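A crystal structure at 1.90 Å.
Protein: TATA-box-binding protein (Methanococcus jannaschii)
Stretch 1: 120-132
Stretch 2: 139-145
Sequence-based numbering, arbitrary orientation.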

# COMPACT_ATOMS: atom_id res chain seq x y z
N ASN B 120 -8.34 -6.80 32.85
CA ASN B 120 -8.55 -5.41 32.45
C ASN B 120 -8.12 -5.31 31.00
O ASN B 120 -6.93 -5.15 30.70
N LEU B 121 -9.09 -5.45 30.10
CA LEU B 121 -8.82 -5.43 28.67
C LEU B 121 -8.19 -4.11 28.16
O LEU B 121 -7.35 -4.14 27.26
N ASP B 122 -8.59 -2.97 28.72
CA ASP B 122 -7.99 -1.68 28.35
C ASP B 122 -6.49 -1.65 28.69
O ASP B 122 -5.69 -1.19 27.89
N ASP B 123 -6.13 -2.18 29.86
CA ASP B 123 -4.72 -2.36 30.24
C ASP B 123 -3.95 -3.20 29.23
O ASP B 123 -2.86 -2.82 28.81
N ILE B 124 -4.53 -4.34 28.85
CA ILE B 124 -3.89 -5.26 27.93
C ILE B 124 -3.73 -4.59 26.55
O ILE B 124 -2.68 -4.69 25.92
N ALA B 125 -4.77 -3.89 26.10
CA ALA B 125 -4.76 -3.25 24.78
C ALA B 125 -3.63 -2.22 24.64
O ALA B 125 -3.13 -1.97 23.53
N LEU B 126 -3.27 -1.63 25.76
CA LEU B 126 -2.20 -0.63 25.79
C LEU B 126 -0.82 -1.28 25.94
O LEU B 126 0.13 -0.88 25.27
N MET B 127 -0.73 -2.29 26.81
CA MET B 127 0.55 -2.85 27.27
C MET B 127 1.09 -4.02 26.46
O MET B 127 2.29 -4.33 26.52
N VAL B 128 0.22 -4.68 25.72
CA VAL B 128 0.59 -5.88 24.96
C VAL B 128 0.48 -5.58 23.46
O VAL B 128 -0.56 -5.13 22.98
N GLU B 129 1.56 -5.83 22.73
CA GLU B 129 1.60 -5.48 21.32
C GLU B 129 0.85 -6.52 20.50
O GLU B 129 0.69 -7.69 20.93
N GLY B 130 0.34 -6.09 19.35
CA GLY B 130 -0.48 -6.95 18.49
C GLY B 130 -1.84 -7.29 19.08
O GLY B 130 -2.41 -8.36 18.77
N THR B 131 -2.35 -6.41 19.95
CA THR B 131 -3.70 -6.58 20.52
C THR B 131 -4.60 -5.48 19.98
O THR B 131 -4.13 -4.39 19.65
N GLU B 132 -5.89 -5.79 19.84
CA GLU B 132 -6.90 -4.75 19.58
C GLU B 132 -8.12 -4.98 20.44
O GLU B 132 -8.44 -6.13 20.80
N PRO B 139 -17.13 -7.72 21.12
CA PRO B 139 -16.79 -8.03 22.48
C PRO B 139 -15.42 -8.73 22.51
O PRO B 139 -15.11 -9.50 21.60
N GLY B 140 -14.62 -8.49 23.55
CA GLY B 140 -13.35 -9.21 23.68
C GLY B 140 -12.19 -8.47 23.06
O GLY B 140 -12.37 -7.59 22.21
N LEU B 141 -10.99 -8.81 23.52
CA LEU B 141 -9.76 -8.32 22.98
C LEU B 141 -9.16 -9.36 22.01
O LEU B 141 -9.15 -10.57 22.30
N VAL B 142 -8.67 -8.88 20.86
CA VAL B 142 -8.08 -9.74 19.84
C VAL B 142 -6.55 -9.70 19.94
O VAL B 142 -5.93 -8.64 20.01
N TYR B 143 -5.97 -10.88 19.96
CA TYR B 143 -4.56 -11.04 20.19
C TYR B 143 -4.04 -12.09 19.20
O TYR B 143 -4.45 -13.24 19.25
N ARG B 144 -3.16 -11.70 18.30
CA ARG B 144 -2.61 -12.66 17.36
C ARG B 144 -1.25 -13.19 17.83
O ARG B 144 -0.38 -12.40 18.21
N LEU B 145 -1.06 -14.51 17.82
CA LEU B 145 0.25 -15.10 18.12
C LEU B 145 0.92 -15.63 16.86
O LEU B 145 0.25 -16.07 15.93

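The firmest polar links are backbone ones, pairing E132 with V142 in antiparallel register: V142 N donates to E132 O at 2.8 Å (163° at the hydrogen) and E132 N to V142 O at 2.9 Å (156°). A weak third bond, R144 N to G130 O, spans 3.5 Å at 165°. V142 O also receives a CA-H...O contact from T131 CA at 3.1 Å. No side-chain hydrogen bond crosses between the stretches; T131, in rotamer p, turns OG1 back to V128 O within its own stretch (2.7 Å), tying the turn after the helix to the strand.

That rotamer leaves T131 CG2 3.5 Å from Y143 CD2 and 3.9 Å from L141 CD2, consistent with T131 and Y143 sharing a sheet face. Y143 (chi1 t) also meets V128, whose t rotamer places CG1 3.9 Å from Y143 CE2. The tyrosine OH bonds elsewhere in the structure.

L141 is the centre of the packing, with 110 Å² covered. Its chi1 is t, its chi2 lies between wells at 142°, and CD1 reaches the helix: 3.5 Å from I124 CG2, 4.1 Å from A125 CB and 3.4 Å from L121 O. L121 and I124, both m then t, point toward the strand, and L121 CD2 lies 4.0 Å from L141 CB.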

# COMPACT_ATOMS: atom_id res chain seq x y z
CB ASN B 120 -7.77 -4.43 33.36
CG ASN B 120 -8.11 -2.96 33.09
OD1 ASN B 120 -8.10 -2.12 34.00
ND2 ASN B 120 -8.39 -2.63 31.84
CB LEU B 121 -10.08 -5.81 27.89
CG LEU B 121 -10.66 -7.21 28.19
CD1 LEU B 121 -11.87 -7.50 27.33
CD2 LEU B 121 -9.59 -8.30 28.04
CB ASP B 122 -8.73 -0.52 29.04
CG ASP B 122 -10.11 -0.30 28.46
OD1 ASP B 122 -11.10 -0.48 29.20
OD2 ASP B 122 -10.22 0.02 27.25
CB ASP B 123 -4.60 -3.01 31.63
CG ASP B 123 -4.82 -2.02 32.76
OD1 ASP B 123 -4.90 -0.80 32.50
OD2 ASP B 123 -4.90 -2.48 33.93
CB ILE B 124 -4.67 -6.63 27.84
CG1 ILE B 124 -4.56 -7.42 29.15
CG2 ILE B 124 -4.15 -7.51 26.69
CD1 ILE B 124 -5.57 -8.57 29.25
CB ALA B 125 -6.10 -2.58 24.51
CB LEU B 126 -2.45 0.39 26.91
CG LEU B 126 -1.50 1.58 27.10
CD1 LEU B 126 -1.29 2.41 25.82
CD2 LEU B 126 -2.01 2.45 28.24
CB MET B 127 0.44 -3.26 28.74
CG MET B 127 0.33 -2.09 29.70
SD MET B 127 -0.34 -2.50 31.32
CE MET B 127 -0.20 -0.90 32.11
CB VAL B 128 -0.28 -7.11 25.36
CG1 VAL B 128 0.20 -8.36 24.64
CG2 VAL B 128 -0.23 -7.33 26.87
CB GLU B 129 3.05 -5.26 20.85
CG GLU B 129 3.58 -3.86 21.22
CD GLU B 129 5.10 -3.75 21.18
OE1 GLU B 129 5.78 -4.74 20.84
OE2 GLU B 129 5.62 -2.64 21.48
CB THR B 131 -3.70 -6.57 22.07
OG1 THR B 131 -3.17 -5.33 22.55
CG2 THR B 131 -2.85 -7.72 22.63
CB GLU B 132 -7.37 -4.69 18.12
CG GLU B 132 -6.74 -3.56 17.30
CD GLU B 132 -7.12 -2.12 17.70
OE1 GLU B 132 -7.92 -1.88 18.64
OE2 GLU B 132 -6.60 -1.22 17.02
CB PRO B 139 -17.90 -9.02 22.88
CG PRO B 139 -18.18 -9.75 21.63
CD PRO B 139 -18.05 -8.72 20.53
CB LEU B 141 -8.80 -8.07 24.15
CG LEU B 141 -7.39 -7.59 23.84
CD1 LEU B 141 -6.97 -6.59 24.88
CD2 LEU B 141 -6.43 -8.77 23.81
CB VAL B 142 -8.56 -9.38 18.40
CG1 VAL B 142 -7.97 -10.33 17.36
CG2 VAL B 142 -10.09 -9.41 18.34
CB TYR B 143 -4.38 -11.49 21.64
CG TYR B 143 -2.98 -11.69 22.14
CD1 TYR B 143 -2.72 -12.60 23.17
CD2 TYR B 143 -1.91 -10.98 21.60
CE1 TYR B 143 -1.44 -12.79 23.66
CE2 TYR B 143 -0.62 -11.16 22.08
CZ TYR B 143 -0.40 -12.06 23.11
OH TYR B 143 0.88 -12.25 23.59
CB ARG B 144 -2.54 -12.05 15.95
CG ARG B 144 -2.29 -13.07 14.85
CD ARG B 144 -2.78 -12.54 13.52
NE ARG B 144 -2.43 -13.39 12.38
CZ ARG B 144 -2.85 -13.17 11.13
NH1 ARG B 144 -3.64 -12.14 10.87
NH2 ARG B 144 -2.46 -13.97 10.12
CB LEU B 145 0.12 -16.23 19.15
CG LEU B 145 -0.24 -15.97 20.62
CD1 LEU B 145 -0.09 -17.28 21.42
CD2 LEU B 145 0.64 -14.88 21.22